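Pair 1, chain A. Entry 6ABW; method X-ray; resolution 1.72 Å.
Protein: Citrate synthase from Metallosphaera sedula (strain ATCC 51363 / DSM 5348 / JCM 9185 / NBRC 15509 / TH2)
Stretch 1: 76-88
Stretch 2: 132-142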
# COMPACT_ATOMS: atom_id res chain seq x y z
N ARG A 76 3.92 -1.83 -31.61
CA ARG A 76 2.83 -1.14 -30.93
C ARG A 76 3.19 -0.95 -29.45
O ARG A 76 2.93 0.10 -28.87
CB ARG A 76 1.50 -1.91 -31.03
CG ARG A 76 0.77 -1.66 -32.37
CD ARG A 76 -0.55 -2.45 -32.43
NE ARG A 76 -0.39 -3.69 -33.20
CZ ARG A 76 -0.64 -4.94 -32.76
NH1 ARG A 76 -1.10 -5.21 -31.54
NH2 ARG A 76 -0.44 -5.95 -33.60
N LEU A 77 3.83 -1.97 -28.87
CA LEU A 77 4.29 -1.89 -27.48
C LEU A 77 5.30 -0.83 -27.26
O LEU A 77 5.19 -0.09 -26.30
CB LEU A 77 4.83 -3.24 -27.02
CG LEU A 77 5.56 -3.24 -25.65
CD1 LEU A 77 4.58 -2.82 -24.64
CD2 LEU A 77 5.99 -4.66 -25.36
N LYS A 78 6.33 -0.77 -28.10
CA LYS A 78 7.28 0.29 -28.03
C LYS A 78 6.72 1.70 -28.15
O LYS A 78 7.15 2.59 -27.41
CB LYS A 78 8.34 0.07 -29.06
CG LYS A 78 9.24 -1.10 -28.73
CD LYS A 78 10.23 -1.31 -29.84
CE LYS A 78 11.32 -2.28 -29.38
NZ LYS A 78 12.23 -2.47 -30.53
N SER A 79 5.81 1.94 -29.10
CA SER A 79 5.17 3.27 -29.23
C SER A 79 4.35 3.61 -27.96
O SER A 79 4.33 4.77 -27.52
CB SER A 79 4.16 3.30 -30.39
OG SER A 79 4.84 2.95 -31.54
N ALA A 80 3.70 2.63 -27.39
CA ALA A 80 2.90 2.85 -26.15
C ALA A 80 3.82 3.24 -24.96
O ALA A 80 3.52 4.18 -24.21
CB ALA A 80 2.09 1.64 -25.82
N LEU A 81 4.98 2.57 -24.85
CA LEU A 81 5.97 2.97 -23.85
C LEU A 81 6.43 4.39 -24.08
O LEU A 81 6.42 5.21 -23.15
CB LEU A 81 7.19 2.05 -23.83
CG LEU A 81 6.92 0.66 -23.36
CD1 LEU A 81 8.09 -0.24 -23.78
CD2 LEU A 81 6.80 0.61 -21.82
N ASP A 82 6.77 4.73 -25.34
CA ASP A 82 7.27 6.07 -25.65
C ASP A 82 6.32 7.19 -25.29
O ASP A 82 6.74 8.19 -24.76
CB ASP A 82 7.61 6.24 -27.12
CG ASP A 82 8.86 5.43 -27.53
OD1 ASP A 82 9.66 5.04 -26.63
OD2 ASP A 82 9.05 5.18 -28.74
N GLU A 83 5.05 6.96 -25.51
CA GLU A 83 4.09 8.07 -25.28
C GLU A 83 3.77 8.16 -23.77
O GLU A 83 3.32 9.18 -23.34
CB GLU A 83 2.87 7.95 -26.17
CG GLU A 83 1.91 6.89 -25.78
CD GLU A 83 0.76 6.67 -26.77
OE1 GLU A 83 0.24 5.50 -26.81
OE2 GLU A 83 0.36 7.64 -27.47
N ALA A 84 4.04 7.09 -23.01
CA ALA A 84 3.72 7.07 -21.59
C ALA A 84 4.82 7.67 -20.69
O ALA A 84 4.52 7.96 -19.56
CB ALA A 84 3.42 5.65 -21.18
N TYR A 85 6.05 7.86 -21.14
CA TYR A 85 7.13 8.35 -20.24
C TYR A 85 6.81 9.65 -19.56
O TYR A 85 7.15 9.81 -18.40
CB TYR A 85 8.45 8.54 -20.98
CG TYR A 85 9.09 7.23 -21.39
CD1 TYR A 85 9.38 6.25 -20.42
CD2 TYR A 85 9.54 7.03 -22.69
CE1 TYR A 85 9.96 5.04 -20.77
CE2 TYR A 85 10.23 5.87 -23.05
CZ TYR A 85 10.39 4.86 -22.10
OH TYR A 85 11.05 3.74 -22.48
N GLU A 86 6.21 10.59 -20.29
CA GLU A 86 5.90 11.92 -19.78
C GLU A 86 4.82 11.81 -18.70
O GLU A 86 3.77 11.15 -18.87
CB GLU A 86 5.47 12.95 -20.91
CG GLU A 86 4.40 12.47 -21.93
CD GLU A 86 4.47 13.11 -23.38
OE1 GLU A 86 4.38 14.36 -23.47
OE2 GLU A 86 4.54 12.36 -24.44
N VAL A 87 5.13 12.39 -17.53
CA VAL A 87 4.14 12.54 -16.45
C VAL A 87 3.97 14.01 -16.09
O VAL A 87 4.81 14.79 -16.43
CB VAL A 87 4.58 11.75 -15.19
CG1 VAL A 87 4.64 10.26 -15.60
CG2 VAL A 87 5.91 12.21 -14.61
N PRO A 88 2.92 14.36 -15.35
CA PRO A 88 2.79 15.79 -15.06
C PRO A 88 3.87 16.28 -14.17
O PRO A 88 4.42 15.52 -13.33
CB PRO A 88 1.43 15.90 -14.40
CG PRO A 88 0.72 14.69 -14.79
CD PRO A 88 1.75 13.61 -14.91
N ALA A 132 -1.04 -1.36 -17.77
CA ALA A 132 0.21 -1.88 -17.18
C ALA A 132 1.46 -1.45 -17.96
O ALA A 132 2.52 -1.09 -17.38
CB ALA A 132 0.13 -3.36 -17.09
N VAL A 133 1.36 -1.47 -19.30
CA VAL A 133 2.48 -1.01 -20.16
C VAL A 133 2.83 0.43 -19.88
O VAL A 133 3.99 0.77 -19.74
CB VAL A 133 2.17 -1.18 -21.66
CG1 VAL A 133 3.21 -0.45 -22.55
CG2 VAL A 133 2.21 -2.66 -22.01
N LYS A 134 1.80 1.26 -19.75
CA LYS A 134 2.04 2.67 -19.47
C LYS A 134 2.67 2.83 -18.05
O LYS A 134 3.51 3.68 -17.82
CB LYS A 134 0.73 3.47 -19.55
CG LYS A 134 0.26 3.74 -21.01
CD LYS A 134 -0.96 4.64 -21.07
CE LYS A 134 -2.25 3.84 -20.88
NZ LYS A 134 -3.37 4.81 -20.81
N LEU A 135 2.22 2.03 -17.11
CA LEU A 135 2.77 2.11 -15.75
C LEU A 135 4.27 1.74 -15.74
O LEU A 135 5.05 2.35 -15.03
CB LEU A 135 1.95 1.15 -14.82
CG LEU A 135 2.39 1.14 -13.32
CD1 LEU A 135 1.21 0.73 -12.43
CD2 LEU A 135 3.55 0.20 -13.05
N VAL A 136 4.65 0.71 -16.47
CA VAL A 136 6.07 0.28 -16.54
C VAL A 136 6.95 1.40 -17.11
O VAL A 136 8.02 1.71 -16.58
CB VAL A 136 6.23 -1.03 -17.34
CG1 VAL A 136 7.70 -1.26 -17.62
CG2 VAL A 136 5.63 -2.17 -16.50
N ALA A 137 6.49 2.05 -18.17
CA ALA A 137 7.15 3.26 -18.62
C ALA A 137 7.32 4.35 -17.62
O ALA A 137 8.39 4.99 -17.48
CB ALA A 137 6.35 3.82 -19.79
N ARG A 138 6.25 4.61 -16.91
CA ARG A 138 6.27 5.64 -15.90
C ARG A 138 7.15 5.28 -14.68
O ARG A 138 7.71 6.15 -14.06
CB ARG A 138 4.85 6.00 -15.51
CG ARG A 138 4.16 6.69 -16.70
CD ARG A 138 2.68 6.76 -16.57
NE ARG A 138 2.18 7.43 -17.76
CZ ARG A 138 0.91 7.45 -18.18
NH1 ARG A 138 -0.04 6.78 -17.58
NH2 ARG A 138 0.61 8.14 -19.29
N ALA A 139 7.30 3.98 -14.42
CA ALA A 139 8.28 3.49 -13.43
C ALA A 139 9.68 3.90 -13.80
O ALA A 139 10.44 4.32 -12.94
CB ALA A 139 8.16 1.99 -13.21
N SER A 140 9.98 3.85 -15.10
CA SER A 140 11.27 4.35 -15.61
C SER A 140 11.46 5.84 -15.29
O SER A 140 12.50 6.26 -14.73
CB SER A 140 11.36 4.07 -17.14
OG SER A 140 12.56 4.56 -17.63
N THR A 141 10.45 6.64 -15.61
CA THR A 141 10.51 8.06 -15.31
C THR A 141 10.70 8.37 -13.84
O THR A 141 11.53 9.19 -13.46
CB THR A 141 9.24 8.70 -15.83
OG1 THR A 141 9.13 8.43 -17.25
CG2 THR A 141 9.26 10.22 -15.62
N VAL A 142 9.94 7.68 -13.01
CA VAL A 142 10.04 7.81 -11.55
C VAL A 142 11.39 7.43 -11.01
O VAL A 142 12.00 8.22 -10.29
CB VAL A 142 8.92 7.02 -10.86
CG1 VAL A 142 9.15 6.94 -9.36
CG2 VAL A 142 7.59 7.73 -11.20
O HOH W 1 2.31 10.14 -20.77
O HOH W 2 12.96 3.77 -20.20

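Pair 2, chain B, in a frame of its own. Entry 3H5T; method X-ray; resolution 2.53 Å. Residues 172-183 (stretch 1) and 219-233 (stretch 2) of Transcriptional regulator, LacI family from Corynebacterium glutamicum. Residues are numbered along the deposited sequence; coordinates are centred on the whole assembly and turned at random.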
# COMPACT_ATOMS: atom_id res chain seq x y z
N ASN B 172 -11.44 -5.92 0.35
CA ASN B 172 -12.71 -5.35 0.79
C ASN B 172 -12.37 -4.77 2.16
O ASN B 172 -12.18 -5.51 3.13
CB ASN B 172 -13.79 -6.43 0.91
CG ASN B 172 -15.12 -5.88 1.43
OD1 ASN B 172 -16.17 -6.51 1.27
ND2 ASN B 172 -15.09 -4.71 2.05
N ASN B 173 -12.27 -3.45 2.24
CA ASN B 173 -11.90 -2.82 3.49
C ASN B 173 -12.93 -2.88 4.60
O ASN B 173 -12.58 -3.06 5.77
CB ASN B 173 -11.47 -1.39 3.22
CG ASN B 173 -10.16 -1.33 2.46
OD1 ASN B 173 -9.13 -1.75 2.98
ND2 ASN B 173 -10.20 -0.84 1.23
N ARG B 174 -14.20 -2.76 4.25
CA ARG B 174 -15.22 -2.82 5.27
C ARG B 174 -15.11 -4.17 5.95
O ARG B 174 -15.26 -4.29 7.15
CB ARG B 174 -16.62 -2.64 4.66
CG ARG B 174 -17.50 -1.69 5.45
CD ARG B 174 -18.79 -1.33 4.72
NE ARG B 174 -19.77 -2.41 4.74
CZ ARG B 174 -21.01 -2.30 4.24
NH1 ARG B 174 -21.40 -1.17 3.68
NH2 ARG B 174 -21.85 -3.33 4.30
N LYS B 175 -14.80 -5.20 5.16
CA LYS B 175 -14.67 -6.55 5.71
C LYS B 175 -13.30 -6.88 6.31
O LYS B 175 -13.23 -7.55 7.34
CB LYS B 175 -15.01 -7.59 4.63
CG LYS B 175 -16.48 -7.66 4.27
CD LYS B 175 -16.73 -8.71 3.20
CE LYS B 175 -18.20 -8.78 2.81
NZ LYS B 175 -18.43 -9.69 1.64
N ALA B 176 -12.23 -6.42 5.68
CA ALA B 176 -10.88 -6.69 6.16
C ALA B 176 -10.60 -6.15 7.56
O ALA B 176 -9.78 -6.70 8.28
CB ALA B 176 -9.86 -6.15 5.18
N ILE B 177 -11.29 -5.07 7.92
CA ILE B 177 -11.10 -4.43 9.23
C ILE B 177 -11.91 -5.11 10.34
O ILE B 177 -11.59 -4.99 11.52
CB ILE B 177 -11.51 -2.92 9.16
CG1 ILE B 177 -10.85 -2.14 10.30
CG2 ILE B 177 -13.03 -2.76 9.26
CD1 ILE B 177 -9.38 -1.93 10.11
N ALA B 178 -12.96 -5.84 9.97
CA ALA B 178 -13.80 -6.51 10.97
C ALA B 178 -13.00 -7.29 12.03
O ALA B 178 -13.20 -7.08 13.22
CB ALA B 178 -14.81 -7.44 10.29
N PRO B 179 -12.09 -8.18 11.61
CA PRO B 179 -11.29 -8.97 12.55
C PRO B 179 -10.57 -8.15 13.62
O PRO B 179 -10.35 -8.62 14.74
CB PRO B 179 -10.31 -9.70 11.65
CG PRO B 179 -11.13 -9.94 10.43
CD PRO B 179 -11.81 -8.60 10.22
N ALA B 180 -10.19 -6.92 13.28
CA ALA B 180 -9.49 -6.04 14.20
C ALA B 180 -10.43 -5.42 15.24
O ALA B 180 -10.13 -5.42 16.44
CB ALA B 180 -8.76 -4.96 13.43
N ALA B 181 -11.55 -4.87 14.79
CA ALA B 181 -12.49 -4.26 15.72
C ALA B 181 -13.09 -5.35 16.60
O ALA B 181 -13.29 -5.15 17.80
CB ALA B 181 -13.58 -3.54 14.95
N GLN B 182 -13.36 -6.50 16.00
CA GLN B 182 -13.92 -7.63 16.73
C GLN B 182 -12.97 -8.08 17.83
O GLN B 182 -13.39 -8.34 18.96
CB GLN B 182 -14.16 -8.81 15.79
CG GLN B 182 -14.97 -9.90 16.44
CD GLN B 182 -16.35 -9.43 16.80
OE1 GLN B 182 -17.20 -9.23 15.93
NE2 GLN B 182 -16.58 -9.21 18.09
N ALA B 183 -11.68 -8.17 17.51
CA ALA B 183 -10.68 -8.58 18.47
C ALA B 183 -10.68 -7.64 19.67
O ALA B 183 -10.42 -8.05 20.80
CB ALA B 183 -9.29 -8.61 17.82
N GLN B 219 -12.27 6.76 0.05
CA GLN B 219 -12.79 5.44 0.40
C GLN B 219 -11.57 4.75 1.02
O GLN B 219 -10.45 5.24 0.89
CB GLN B 219 -13.24 4.73 -0.88
CG GLN B 219 -14.27 5.53 -1.69
CD GLN B 219 -14.37 5.08 -3.14
OE1 GLN B 219 -15.25 5.52 -3.88
NE2 GLN B 219 -13.46 4.20 -3.56
N VAL B 220 -11.75 3.61 1.67
CA VAL B 220 -10.65 2.90 2.34
C VAL B 220 -10.68 3.47 3.75
O VAL B 220 -11.04 2.76 4.69
CB VAL B 220 -9.23 3.19 1.69
CG1 VAL B 220 -8.13 2.50 2.50
CG2 VAL B 220 -9.18 2.68 0.27
N GLN B 221 -10.33 4.74 3.90
CA GLN B 221 -10.36 5.38 5.21
C GLN B 221 -11.80 5.33 5.70
O GLN B 221 -12.08 4.81 6.76
CB GLN B 221 -9.90 6.82 5.11
CG GLN B 221 -8.46 6.96 4.71
CD GLN B 221 -7.58 6.08 5.54
OE1 GLN B 221 -7.53 6.22 6.75
NE2 GLN B 221 -6.87 5.16 4.88
N ARG B 222 -12.70 5.89 4.90
CA ARG B 222 -14.11 5.92 5.22
C ARG B 222 -14.64 4.51 5.46
O ARG B 222 -15.32 4.25 6.44
CB ARG B 222 -14.90 6.56 4.07
CG ARG B 222 -16.40 6.65 4.30
CD ARG B 222 -17.12 7.00 3.01
NE ARG B 222 -17.00 5.93 2.02
CZ ARG B 222 -17.31 6.05 0.74
NH1 ARG B 222 -17.76 7.20 0.25
NH2 ARG B 222 -17.16 5.01 -0.07
N ASP B 223 -14.31 3.60 4.56
CA ASP B 223 -14.78 2.23 4.69
C ASP B 223 -14.16 1.44 5.83
O ASP B 223 -14.81 0.55 6.38
CB ASP B 223 -14.60 1.50 3.36
CG ASP B 223 -15.57 2.00 2.31
OD1 ASP B 223 -16.35 2.93 2.60
OD2 ASP B 223 -15.56 1.46 1.18
N ARG B 224 -12.91 1.73 6.19
CA ARG B 224 -12.30 0.99 7.29
C ARG B 224 -12.86 1.52 8.61
O ARG B 224 -12.97 0.78 9.60
CB ARG B 224 -10.77 1.11 7.26
CG ARG B 224 -10.11 0.24 6.19
CD ARG B 224 -8.59 0.40 6.14
NE ARG B 224 -8.06 -0.22 4.92
CZ ARG B 224 -6.87 0.02 4.39
NH1 ARG B 224 -6.03 0.87 4.96
NH2 ARG B 224 -6.53 -0.56 3.24
N VAL B 225 -13.23 2.80 8.61
CA VAL B 225 -13.82 3.42 9.78
C VAL B 225 -15.23 2.84 9.96
O VAL B 225 -15.61 2.46 11.06
CB VAL B 225 -13.91 4.96 9.62
CG1 VAL B 225 -14.72 5.57 10.74
CG2 VAL B 225 -12.51 5.57 9.62
N ARG B 226 -15.97 2.76 8.86
CA ARG B 226 -17.33 2.23 8.84
C ARG B 226 -17.40 0.76 9.28
O ARG B 226 -18.18 0.41 10.17
CB ARG B 226 -17.90 2.36 7.42
CG ARG B 226 -18.06 3.79 6.95
CD ARG B 226 -19.39 4.38 7.40
NE ARG B 226 -20.31 4.47 6.28
CZ ARG B 226 -20.20 5.36 5.30
NH1 ARG B 226 -19.20 6.23 5.31
NH2 ARG B 226 -21.06 5.36 4.30
N GLY B 227 -16.58 -0.08 8.66
CA GLY B 227 -16.56 -1.49 9.01
C GLY B 227 -16.23 -1.72 10.47
O GLY B 227 -16.81 -2.60 11.11
N ALA B 228 -15.29 -0.95 11.01
CA ALA B 228 -14.93 -1.10 12.42
C ALA B 228 -16.11 -0.67 13.28
O ALA B 228 -16.49 -1.36 14.22
CB ALA B 228 -13.70 -0.26 12.75
N MET B 229 -16.69 0.47 12.92
CA MET B 229 -17.83 1.02 13.64
C MET B 229 -19.03 0.08 13.60
O MET B 229 -19.82 0.05 14.55
CB MET B 229 -18.22 2.37 13.04
CG MET B 229 -19.11 3.19 13.94
SD MET B 229 -18.23 3.77 15.39
CE MET B 229 -17.42 5.18 14.71
N GLU B 230 -19.18 -0.68 12.51
CA GLU B 230 -20.29 -1.61 12.37
C GLU B 230 -20.15 -2.76 13.36
O GLU B 230 -21.14 -3.29 13.86
CB GLU B 230 -20.38 -2.14 10.94
CG GLU B 230 -20.65 -1.04 9.91
CD GLU B 230 -20.80 -1.55 8.48
OE1 GLU B 230 -19.92 -2.31 8.02
OE2 GLU B 230 -21.78 -1.17 7.81
N VAL B 231 -18.91 -3.13 13.66
CA VAL B 231 -18.65 -4.20 14.61
C VAL B 231 -18.86 -3.70 16.03
O VAL B 231 -19.23 -4.46 16.92
CB VAL B 231 -17.22 -4.76 14.44
CG1 VAL B 231 -16.91 -5.77 15.54
CG2 VAL B 231 -17.08 -5.41 13.07
N PHE B 232 -18.61 -2.41 16.26
CA PHE B 232 -18.79 -1.84 17.59
C PHE B 232 -20.28 -1.68 17.89
O PHE B 232 -20.71 -1.89 19.02
CB PHE B 232 -18.09 -0.49 17.70
CG PHE B 232 -16.60 -0.56 17.58
CD1 PHE B 232 -15.93 -1.77 17.78
CD2 PHE B 232 -15.85 0.58 17.32
CE1 PHE B 232 -14.54 -1.83 17.72
CE2 PHE B 232 -14.46 0.53 17.25
CZ PHE B 232 -13.81 -0.68 17.46
N ILE B 233 -21.04 -1.28 16.88
CA ILE B 233 -22.47 -1.09 17.01
C ILE B 233 -23.14 -2.41 17.41
O ILE B 233 -24.00 -2.43 18.30
CB ILE B 233 -23.09 -0.57 15.69
CG1 ILE B 233 -22.77 0.91 15.52
CG2 ILE B 233 -24.59 -0.80 15.67
CD1 ILE B 233 -23.27 1.51 14.22
O HOH W 3 -19.49 -7.32 17.49

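Both pairs lay a first stretch across a second helix with the same backbone arrangement: 14 central residues superpose with an RMSD of 0.9 Å. In pair 1 the axes of helix 76-84 and helix 132-142 approach to 8.2 Å and cross at -49°. In pair 2 helix 178-183 and helix 221-233 approach to 8.3 Å and cross at -39°. Both crossings are roughly parallel and of the same sign, but the figures describe different parts of the first stretch. Buried area is also similar, 582 Å² in pair 1 and 674 Å² in pair 2.

The match is tightest along the second helix, where K134(A), A137(A) and R138(A) fall on R224(B), G227(B) and A228(B). In the first stretch A80(A), L81(A), A84(A) and Y85(A) match N173(B), R174(B), I177(B) and A178(B).

The centre is the position of A84(A) and I177(B), facing A137(A) and G227(B). Pair 1 uses two small residues. Both CA-to-CB bonds point toward the partner helix, and A84(A) CB lies 3.7 Å from A137(A) CB. Pair 2 places a large side chain against no side chain. I177(B) CG2 packs on backbone, 3.6 Å from G227(B) C and 3.4 Å from A228(B) N. An ideal CB on G227(B) would clash, at 2.3 Å from R174(B) O and 2.8 Å from I177(B) CG2. The bare glycine also allows a CA-H...O contact, with G227(B) CA 3.6 Å from R174(B) O.

V133(A) matches D223(B). V133(A) CG1 meets A80(A) CB at 4.0 Å and L81(A) CD2 at 3.8 Å. D223(B) CB is 4.3 Å from N173(B) CB, and D223(B) O is 3.6 Å from R174(B) CA. The polar ends of N173(B) and R174(B) find other partners. N173(B) OD1 accepts hydrogen bonds from R224(B) NE at 2.7 Å and NH2 at 2.9 Å; R224(B) sits at the K134(A) position. R174(B) NE forms a salt bridge with OE1 of E230(B), at the S140(A) position, at 3.3 Å. The oxygen lies well out of the guanidinium plane, so the pairing is one of charge alone.

Each pair thus uses an arginine of the second helix as a donor to the first stretch, but from different positions. In pair 1 it is R138(A), whose NE donates to A84(A) O at 3.0 Å. Its NH2 also donates to water 1, which in turn donates to E83(A) O and E86(A) O. R138(A) matches A228(B), a small residue that packs its CB 4.2 Å from I177(B) CG1.

The far end differs again. T141(A) OG1 donates to Y85(A) O at 2.7 Å, and T141(A) CG2 lies 4.0 Å from V87(A) CG2. V231(B), at the T141(A) position, has no side-chain hydrogen bond; its CG2 is 4.1 Å from A178(B) CB. A181(B), which is unmatched, places its CB 3.9 Å from V231(B) CB.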